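Local coordinates for protein membrane attack complex assembly inhibitor BGA71 (Borreliella bavariensis, PDB 6FMH) that inhibits assembly of the complement membrane attack complex at the surface of the Lyme disease spirochaete, probably shielding the bacterium from lysis, at residues N40-F45 and D51-Y56; R63-S68 and K153-T158. All coordinates share one frame; numbering follows the deposited sequence.

Both contacts involve helix 55-68 of an all-helical, BbCRASP-1-type chain, and they follow one another in sequence. Contact 1 (40-45 with 51-56) lies where the chain leads into that helix, its centre about 14 Å from the centre of the chain; contact 2 (63-68 with 153-158) lies at the helix's C-terminal end, its centre about 8 Å from that of the chain. The two contact centres are 18 Å apart, yet Phe41, next to Leu42 in segment 40-45, packs on segment 63-68, its CZ 3.9 Å from Ile65 CG2. The second subunit comes within reach of contact 1, whereas no other protein chain of the assembly touches contact 2.

Contact 1 of 2, residues N40-F45 and D51-Y56; sequences NFLATF and DNLSQY
Leu42 and Leu53 meet through their methyl groups, and the side-chain contact is apolar. Leu53 CD2 sits 3.9 Å from Leu42 CD1 and equally near Leu42 CB, so one methyl serves both the base and the end of the opposing chain. The two side chains cross at roughly a right angle. Leu53 holds its CG anti to the backbone N (chi1 -173°), which carries CD2 across the gap toward helix 43-46. Phe45 adds its CB, 4.1 Å from the same Leu53 CD2, while its ring turns away from 51-56 and meets Tyr87 of helix 73-88 edge-to-face.

The hydrogen bonds here lie within each side: backbone bonds in 40-45, a side-chain cap at Ser54. A type I turn from Asn40 to Ala43, closed by Ala43 N to Asn40 O at 3.0 Å, leads into the short helix, for which Leu42 is the N-cap residue. A weak bond from Phe45 N to Leu42 O, 2.9 Å long, follows, and that same Leu42 O lies in plane at the edge of the Phe45 ring. On the other side Ser54 is the N-cap residue of helix 55-68, its OG bonded to Glu57 N; Leu53 lies one residue before this cap.

Among outside partners, Ile61 touches both leucines and Tyr101 of helix 90-123 packs on Leu53. Asn52 and Ser54 pack on Glu14 of the second subunit.

With only 135 Å² buried between the segments, the pairing is modest and without directional bonds: the leucine methyls join the loop before helix 55-68 to the short helix 43-46 by shape and burial, while a backbone turn on one side and the Ser54 cap on the other shape the two chain paths.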
ATOM      1  N   ASN A  40      22.048  -6.022   9.467  1.00 38.84           N
ATOM      2  CA  ASN A  40      20.801  -5.976  10.244  1.00 33.93           C
ATOM      3  C   ASN A  40      20.706  -4.559  10.739  1.00 29.86           C
ATOM      4  O   ASN A  40      21.088  -4.215  11.871  1.00 30.13           O
ATOM      5  CB  ASN A  40      20.693  -7.024  11.388  1.00 40.72           C
ATOM      6  CG  ASN A  40      19.230  -7.405  11.757  1.00 38.55           C
ATOM      7  OD1 ASN A  40      18.312  -6.628  11.616  1.00 29.54           O
ATOM      8  ND2 ASN A  40      19.045  -8.642  12.241  1.00 41.96           N
ATOM      9  N   PHE A  41      20.287  -3.694   9.835  1.00 26.03           N
ATOM     10  CA  PHE A  41      20.414  -2.246  10.033  1.00 23.07           C
ATOM     11  C   PHE A  41      19.811  -1.800  11.346  1.00 21.29           C
ATOM     12  O   PHE A  41      20.385  -0.972  12.054  1.00 25.18           O
ATOM     13  CB  PHE A  41      19.808  -1.508   8.824  1.00 23.30           C
ATOM     14  CG  PHE A  41      19.767  -0.018   8.974  1.00 23.19           C
ATOM     15  CD1 PHE A  41      20.917   0.715   9.329  1.00 21.84           C
ATOM     16  CD2 PHE A  41      18.574   0.659   8.805  1.00 22.66           C
ATOM     17  CE1 PHE A  41      20.858   2.085   9.513  1.00 21.96           C
ATOM     18  CE2 PHE A  41      18.516   2.041   8.980  1.00 23.09           C
ATOM     19  CZ  PHE A  41      19.655   2.755   9.348  1.00 22.56           C
ATOM     20  N   LEU A  42      18.672  -2.342  11.706  1.00 18.16           N
ATOM     21  CA  LEU A  42      17.999  -1.885  12.894  1.00 16.83           C
ATOM     22  C   LEU A  42      17.986  -2.939  13.971  1.00 16.80           C
ATOM     23  O   LEU A  42      17.139  -2.904  14.868  1.00 17.41           O
ATOM     24  CB  LEU A  42      16.556  -1.456  12.559  1.00 16.39           C
ATOM     25  CG  LEU A  42      16.420  -0.255  11.609  1.00 15.27           C
ATOM     26  CD1 LEU A  42      15.006  -0.133  11.131  1.00 15.66           C
ATOM     27  CD2 LEU A  42      16.822   1.040  12.262  1.00 15.28           C
ATOM     28  N   ALA A  43      18.929  -3.856  13.940  1.00 17.44           N
ATOM     29  CA  ALA A  43      18.931  -4.950  14.922  1.00 19.04           C
ATOM     30  C   ALA A  43      18.802  -4.452  16.338  1.00 19.96           C
ATOM     31  O   ALA A  43      17.958  -4.916  17.100  1.00 22.27           O
ATOM     32  CB  ALA A  43      20.204  -5.777  14.796  1.00 19.24           C
ATOM     33  N   THR A  44      19.678  -3.526  16.708  1.00 20.85           N
ATOM     34  CA  THR A  44      19.649  -2.895  18.045  1.00 22.44           C
ATOM     35  C   THR A  44      18.276  -2.348  18.486  1.00 20.02           C
ATOM     36  O   THR A  44      17.896  -2.502  19.653  1.00 20.08           O
ATOM     37  CB  THR A  44      20.698  -1.753  18.116  1.00 24.81           C
ATOM     38  OG1 THR A  44      22.010  -2.274  17.814  1.00 26.16           O
ATOM     39  CG2 THR A  44      20.725  -1.078  19.490  1.00 25.45           C
ATOM     40  N   PHE A  45      17.523  -1.789  17.552  1.00 17.78           N
ATOM     41  CA  PHE A  45      16.147  -1.316  17.839  1.00 17.98           C
ATOM     42  C   PHE A  45      15.139  -2.457  17.947  1.00 19.51           C
ATOM     43  O   PHE A  45      14.148  -2.351  18.671  1.00 18.95           O
ATOM     44  CB  PHE A  45      15.678  -0.355  16.760  1.00 17.38           C
ATOM     45  CG  PHE A  45      16.529   0.857  16.672  1.00 18.08           C
ATOM     46  CD1 PHE A  45      16.302   1.936  17.524  1.00 16.81           C
ATOM     47  CD2 PHE A  45      17.659   0.865  15.841  1.00 17.47           C
ATOM     48  CE1 PHE A  45      17.132   3.021  17.501  1.00 17.37           C
ATOM     49  CE2 PHE A  45      18.508   1.948  15.844  1.00 17.26           C
ATOM     50  CZ  PHE A  45      18.247   3.028  16.667  1.00 17.67           C
ATOM     51  N   ASP A  51      10.028  -0.392  23.196  1.00 77.65           N
ATOM     52  CA  ASP A  51       9.222  -0.168  21.988  1.00 66.86           C
ATOM     53  C   ASP A  51       9.348  -1.350  21.067  1.00 57.21           C
ATOM     54  O   ASP A  51      10.385  -1.993  21.047  1.00 58.77           O
ATOM     55  CB  ASP A  51       9.672   1.102  21.261  1.00 72.55           C
ATOM     56  CG  ASP A  51       8.927   2.356  21.722  1.00 75.95           C
ATOM     57  OD1 ASP A  51       7.953   2.269  22.494  1.00 80.78           O
ATOM     58  OD2 ASP A  51       9.327   3.457  21.299  1.00 83.70           O
ATOM     59  N   ASN A  52       8.292  -1.630  20.308  1.00 50.00           N
ATOM     60  CA  ASN A  52       8.295  -2.738  19.342  1.00 43.82           C
ATOM     61  C   ASN A  52       8.287  -2.173  17.934  1.00 44.72           C
ATOM     62  O   ASN A  52       7.304  -1.582  17.473  1.00 47.05           O
ATOM     63  CB  ASN A  52       7.102  -3.647  19.578  1.00 42.52           C
ATOM     64  CG  ASN A  52       7.227  -5.055  18.963  1.00 40.15           C
ATOM     65  OD1 ASN A  52       7.308  -6.078  19.689  1.00 41.48           O
ATOM     66  ND2 ASN A  52       7.069  -5.131  17.683  1.00 37.69           N
ATOM     67  N   LEU A  53       9.426  -2.328  17.282  1.00 38.39           N
ATOM     68  CA  LEU A  53       9.551  -2.103  15.887  1.00 35.99           C
ATOM     69  C   LEU A  53       8.936  -3.279  15.126  1.00 34.30           C
ATOM     70  O   LEU A  53       9.551  -4.321  14.947  1.00 34.82           O
ATOM     71  CB  LEU A  53      11.029  -1.995  15.513  1.00 38.40           C
ATOM     72  CG  LEU A  53      11.407  -1.592  14.103  1.00 38.10           C
ATOM     73  CD1 LEU A  53      10.919  -0.190  13.821  1.00 44.28           C
ATOM     74  CD2 LEU A  53      12.903  -1.663  13.994  1.00 39.48           C
ATOM     75  N   SER A  54       7.724  -3.092  14.639  1.00 32.01           N
ATOM     76  CA  SER A  54       7.148  -4.037  13.727  1.00 28.08           C
ATOM     77  C   SER A  54       7.918  -4.079  12.418  1.00 28.76           C
ATOM     78  O   SER A  54       8.624  -3.137  12.042  1.00 24.73           O
ATOM     79  CB  SER A  54       5.700  -3.650  13.428  1.00 27.41           C
ATOM     80  OG  SER A  54       5.619  -2.475  12.665  1.00 24.32           O
ATOM     81  N   GLN A  55       7.689  -5.154  11.684  1.00 32.52           N
ATOM     82  CA  GLN A  55       8.298  -5.332  10.387  1.00 39.47           C
ATOM     83  C   GLN A  55       7.836  -4.253   9.321  1.00 34.13           C
ATOM     84  O   GLN A  55       8.577  -3.929   8.385  1.00 32.86           O
ATOM     85  CB  GLN A  55       8.171  -6.793   9.969  1.00 44.75           C
ATOM     86  CG  GLN A  55       6.730  -7.327  10.061  1.00 54.03           C
ATOM     87  CD  GLN A  55       6.473  -8.033  11.405  1.00 55.26           C
ATOM     88  OE1 GLN A  55       6.957  -9.140  11.554  1.00 62.37           O
ATOM     89  NE2 GLN A  55       5.712  -7.436  12.370  1.00 50.29           N
ATOM     90  N   TYR A  56       6.675  -3.650   9.529  1.00 30.55           N
ATOM     91  CA  TYR A  56       6.174  -2.547   8.677  1.00 31.35           C
ATOM     92  C   TYR A  56       6.899  -1.242   8.984  1.00 29.30           C
ATOM     93  O   TYR A  56       7.396  -0.561   8.072  1.00 29.59           O
ATOM     94  CB  TYR A  56       4.643  -2.315   8.861  1.00 29.71           C
ATOM     95  CG  TYR A  56       4.190  -0.979   8.294  1.00 32.33           C
ATOM     96  CD1 TYR A  56       4.105  -0.791   6.917  1.00 34.44           C
ATOM     97  CD2 TYR A  56       3.947   0.120   9.108  1.00 33.85           C
ATOM     98  CE1 TYR A  56       3.751   0.431   6.385  1.00 32.35           C
ATOM     99  CE2 TYR A  56       3.582   1.367   8.584  1.00 31.61           C
ATOM    100  CZ  TYR A  56       3.481   1.513   7.222  1.00 32.97           C
ATOM    101  OH  TYR A  56       3.128   2.713   6.647  1.00 32.27           O
TER

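Contact 2 of 2, residues R63-S68 and K153-T158; sequences RTIYSS and KKLNET
Asn156 reaches from helix 127-163 to the last turn of helix 55-68, where its ND2 donates to Ser68 O over 3.0 Å with an N-H...O angle of 155°. The acceptor lies close to the amide plane of Asn156, but ND2 is tilted well out of the carbonyl plane of Ser68. Asn156 CG stands beside its own backbone N, anti to the carbonyl carbon (chi1 -79°), a setting that brings the amide round to the neighbouring helix although its CB does not point there. Both ends of the amide are engaged: ND2 also bonds to Ala152 O one turn back, and OD1 accepts from Lys75 NZ, a pattern consistent with this orientation of the amide.

Leu155 carries the apolar half. Its CG swings anti to the backbone N, directing CD2 against Ser68 CB at 3.9 Å. The same methyl comes within 4.4 Å of Ile65 CD1, the end of a side chain that extends nearer than its base would suggest. Ser68 thus presents its CB to the leucine while its hydroxyl turns back into its own helix: OG donates to Thr64 O at 2.6 Å, from the opposite face of that carbonyl to the one approached by Ser68 N. The buried hydroxyl is thereby satisfied within helix 55-68, leaving a carbon surface for Leu155.

The segment axes approach to 10.0 Å and cross at -65°; the contact is a small patch of 157 Å², with Ser68 and Leu155 the closest CA pair. Leu79 of helix 73-88 touches both Ile65 and Leu155, Val104 of helix 90-123 also packs on Ile65, and Leu69, in the loop after helix 55-68, lies against Leu155 and Asn156.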
ATOM      1  N   ARG A  63      12.895   2.465   3.685  1.00 17.86           N
ATOM      2  CA  ARG A  63      12.548   3.106   2.415  1.00 17.42           C
ATOM      3  C   ARG A  63      13.172   4.488   2.347  1.00 15.55           C
ATOM      4  O   ARG A  63      13.820   4.854   1.368  1.00 13.50           O
ATOM      5  CB  ARG A  63      11.033   3.197   2.231  1.00 19.00           C
ATOM      6  CG  ARG A  63      10.331   1.859   2.032  1.00 20.33           C
ATOM      7  CD  ARG A  63       8.787   1.797   2.321  1.00 21.32           C
ATOM      8  NE  ARG A  63       8.118   2.432   1.201  1.00 24.90           N
ATOM      9  CZ  ARG A  63       6.820   2.793   1.137  1.00 24.33           C
ATOM     10  NH1 ARG A  63       5.977   2.499   2.084  1.00 21.94           N
ATOM     11  NH2 ARG A  63       6.375   3.396   0.047  1.00 24.48           N
ATOM     12  N   THR A  64      13.005   5.264   3.415  1.00 14.88           N
ATOM     13  CA  THR A  64      13.551   6.645   3.425  1.00 13.96           C
ATOM     14  C   THR A  64      15.048   6.683   3.526  1.00 12.44           C
ATOM     15  O   THR A  64      15.712   7.286   2.741  1.00 11.33           O
ATOM     16  CB  THR A  64      12.931   7.524   4.545  1.00 14.38           C
ATOM     17  OG1 THR A  64      11.614   7.954   4.150  1.00 11.78           O
ATOM     18  CG2 THR A  64      13.740   8.777   4.734  1.00 15.31           C
ATOM     19  N   ILE A  65      15.572   5.891   4.439  1.00 12.99           N
ATOM     20  CA  ILE A  65      17.024   5.880   4.707  1.00 12.21           C
ATOM     21  C   ILE A  65      17.808   5.374   3.527  1.00 11.72           C
ATOM     22  O   ILE A  65      18.684   6.054   3.031  1.00 11.88           O
ATOM     23  CB  ILE A  65      17.372   4.985   5.932  1.00 11.89           C
ATOM     24  CG1 ILE A  65      16.671   5.465   7.201  1.00 10.91           C
ATOM     25  CG2 ILE A  65      18.884   4.916   6.151  1.00 12.66           C
ATOM     26  CD1 ILE A  65      17.443   6.451   7.999  1.00 10.88           C
ATOM     27  N   TYR A  66      17.461   4.176   3.067  1.00 11.59           N
ATOM     28  CA  TYR A  66      18.219   3.478   2.025  1.00 10.80           C
ATOM     29  C   TYR A  66      18.157   4.236   0.742  1.00 10.57           C
ATOM     30  O   TYR A  66      19.142   4.302  -0.003  1.00 10.18           O
ATOM     31  CB  TYR A  66      17.660   2.085   1.817  1.00 10.84           C
ATOM     32  CG  TYR A  66      18.010   1.039   2.884  1.00 11.01           C
ATOM     33  CD1 TYR A  66      18.311   1.383   4.176  1.00 11.21           C
ATOM     34  CD2 TYR A  66      18.030  -0.304   2.550  1.00 11.57           C
ATOM     35  CE1 TYR A  66      18.597   0.435   5.117  1.00 11.50           C
ATOM     36  CE2 TYR A  66      18.335  -1.269   3.470  1.00 11.83           C
ATOM     37  CZ  TYR A  66      18.632  -0.886   4.763  1.00 11.71           C
ATOM     38  OH  TYR A  66      18.890  -1.853   5.704  1.00 11.32           O
ATOM     39  N   SER A  67      16.986   4.770   0.439  1.00 10.71           N
ATOM     40  CA  SER A  67      16.823   5.537  -0.809  1.00 11.24           C
ATOM     41  C   SER A  67      17.651   6.775  -0.642  1.00 11.12           C
ATOM     42  O   SER A  67      18.194   7.267  -1.621  1.00 11.41           O
ATOM     43  CB  SER A  67      15.340   5.883  -1.137  1.00 10.91           C
ATOM     44  OG  SER A  67      14.856   6.900  -0.277  1.00 11.82           O
ATOM     45  N   SER A  68      17.697   7.299   0.575  1.00 11.11           N
ATOM     46  CA  SER A  68      18.439   8.521   0.840  1.00 12.34           C
ATOM     47  C   SER A  68      19.942   8.342   0.699  1.00 13.41           C
ATOM     48  O   SER A  68      20.648   9.213   0.190  1.00 13.12           O
ATOM     49  CB  SER A  68      18.133   9.063   2.240  1.00 12.64           C
ATOM     50  OG  SER A  68      16.798   9.593   2.341  1.00 12.77           O
ATOM     51  N   LYS A 153      19.565  14.835   1.344  1.00 13.65           N
ATOM     52  CA  LYS A 153      20.699  15.719   1.132  1.00 14.88           C
ATOM     53  C   LYS A 153      21.401  15.888   2.497  1.00 14.18           C
ATOM     54  O   LYS A 153      22.566  15.532   2.641  1.00 14.05           O
ATOM     55  CB  LYS A 153      20.234  17.036   0.561  1.00 16.23           C
ATOM     56  CG  LYS A 153      21.267  17.778  -0.271  1.00 18.16           C
ATOM     57  CD  LYS A 153      21.336  17.229  -1.708  1.00 19.27           C
ATOM     58  CE  LYS A 153      22.399  17.991  -2.541  1.00 20.24           C
ATOM     59  NZ  LYS A 153      22.653  17.367  -3.878  1.00 20.04           N
ATOM     60  N   LYS A 154      20.623  16.261   3.508  1.00 12.99           N
ATOM     61  CA  LYS A 154      21.128  16.393   4.838  1.00 12.43           C
ATOM     62  C   LYS A 154      21.778  15.147   5.360  1.00 11.90           C
ATOM     63  O   LYS A 154      22.824  15.222   5.991  1.00 12.22           O
ATOM     64  CB  LYS A 154      20.023  16.776   5.802  1.00 12.89           C
ATOM     65  CG  LYS A 154      20.549  17.469   7.055  1.00 13.70           C
ATOM     66  CD  LYS A 154      20.698  18.956   6.828  1.00 13.91           C
ATOM     67  CE  LYS A 154      21.492  19.638   7.922  1.00 14.09           C
ATOM     68  NZ  LYS A 154      22.806  20.195   7.479  1.00 13.98           N
ATOM     69  N   LEU A 155      21.174  13.987   5.104  1.00 11.09           N
ATOM     70  CA  LEU A 155      21.718  12.707   5.591  1.00 10.23           C
ATOM     71  C   LEU A 155      23.090  12.339   4.971  1.00 10.29           C
ATOM     72  O   LEU A 155      23.957  11.760   5.644  1.00  9.95           O
ATOM     73  CB  LEU A 155      20.720  11.601   5.375  1.00  9.48           C
ATOM     74  CG  LEU A 155      21.057  10.194   5.925  1.00  9.19           C
ATOM     75  CD1 LEU A 155      21.445  10.217   7.391  1.00  9.22           C
ATOM     76  CD2 LEU A 155      19.901   9.259   5.713  1.00  8.91           C
ATOM     77  N   ASN A 156      23.326  12.748   3.733  1.00 10.31           N
ATOM     78  CA  ASN A 156      24.633  12.490   3.111  1.00 10.11           C
ATOM     79  C   ASN A 156      25.724  13.381   3.671  1.00 10.54           C
ATOM     80  O   ASN A 156      26.877  12.943   3.874  1.00  9.42           O
ATOM     81  CB  ASN A 156      24.520  12.564   1.623  1.00  9.40           C
ATOM     82  CG  ASN A 156      23.925  11.314   1.084  1.00  9.60           C
ATOM     83  OD1 ASN A 156      24.577  10.290   1.048  1.00  9.07           O
ATOM     84  ND2 ASN A 156      22.633  11.365   0.693  1.00 10.12           N
ATOM     85  N   GLU A 157      25.316  14.621   3.958  1.00 11.47           N
ATOM     86  CA  GLU A 157      26.186  15.587   4.596  1.00 13.03           C
ATOM     87  C   GLU A 157      26.592  15.111   6.014  1.00 11.78           C
ATOM     88  O   GLU A 157      27.720  15.293   6.459  1.00 10.66           O
ATOM     89  CB  GLU A 157      25.560  16.987   4.668  1.00 15.94           C
ATOM     90  CG  GLU A 157      26.311  17.727   5.731  1.00 19.09           C
ATOM     91  CD  GLU A 157      25.692  18.980   6.176  1.00 22.43           C
ATOM     92  OE1 GLU A 157      24.479  19.096   6.123  1.00 29.30           O
ATOM     93  OE2 GLU A 157      26.417  19.856   6.611  1.00 24.90           O
ATOM     94  N   THR A 158      25.678  14.449   6.685  1.00 11.29           N
ATOM     95  CA  THR A 158      25.949  13.900   7.976  1.00 11.53           C
ATOM     96  C   THR A 158      26.912  12.690   7.946  1.00 11.37           C
ATOM     97  O   THR A 158      27.867  12.643   8.729  1.00 11.62           O
ATOM     98  CB  THR A 158      24.632  13.538   8.611  1.00 12.17           C
ATOM     99  OG1 THR A 158      23.960  14.734   8.968  1.00 12.89           O
ATOM    100  CG2 THR A 158      24.803  12.673   9.868  1.00 12.90           C
TER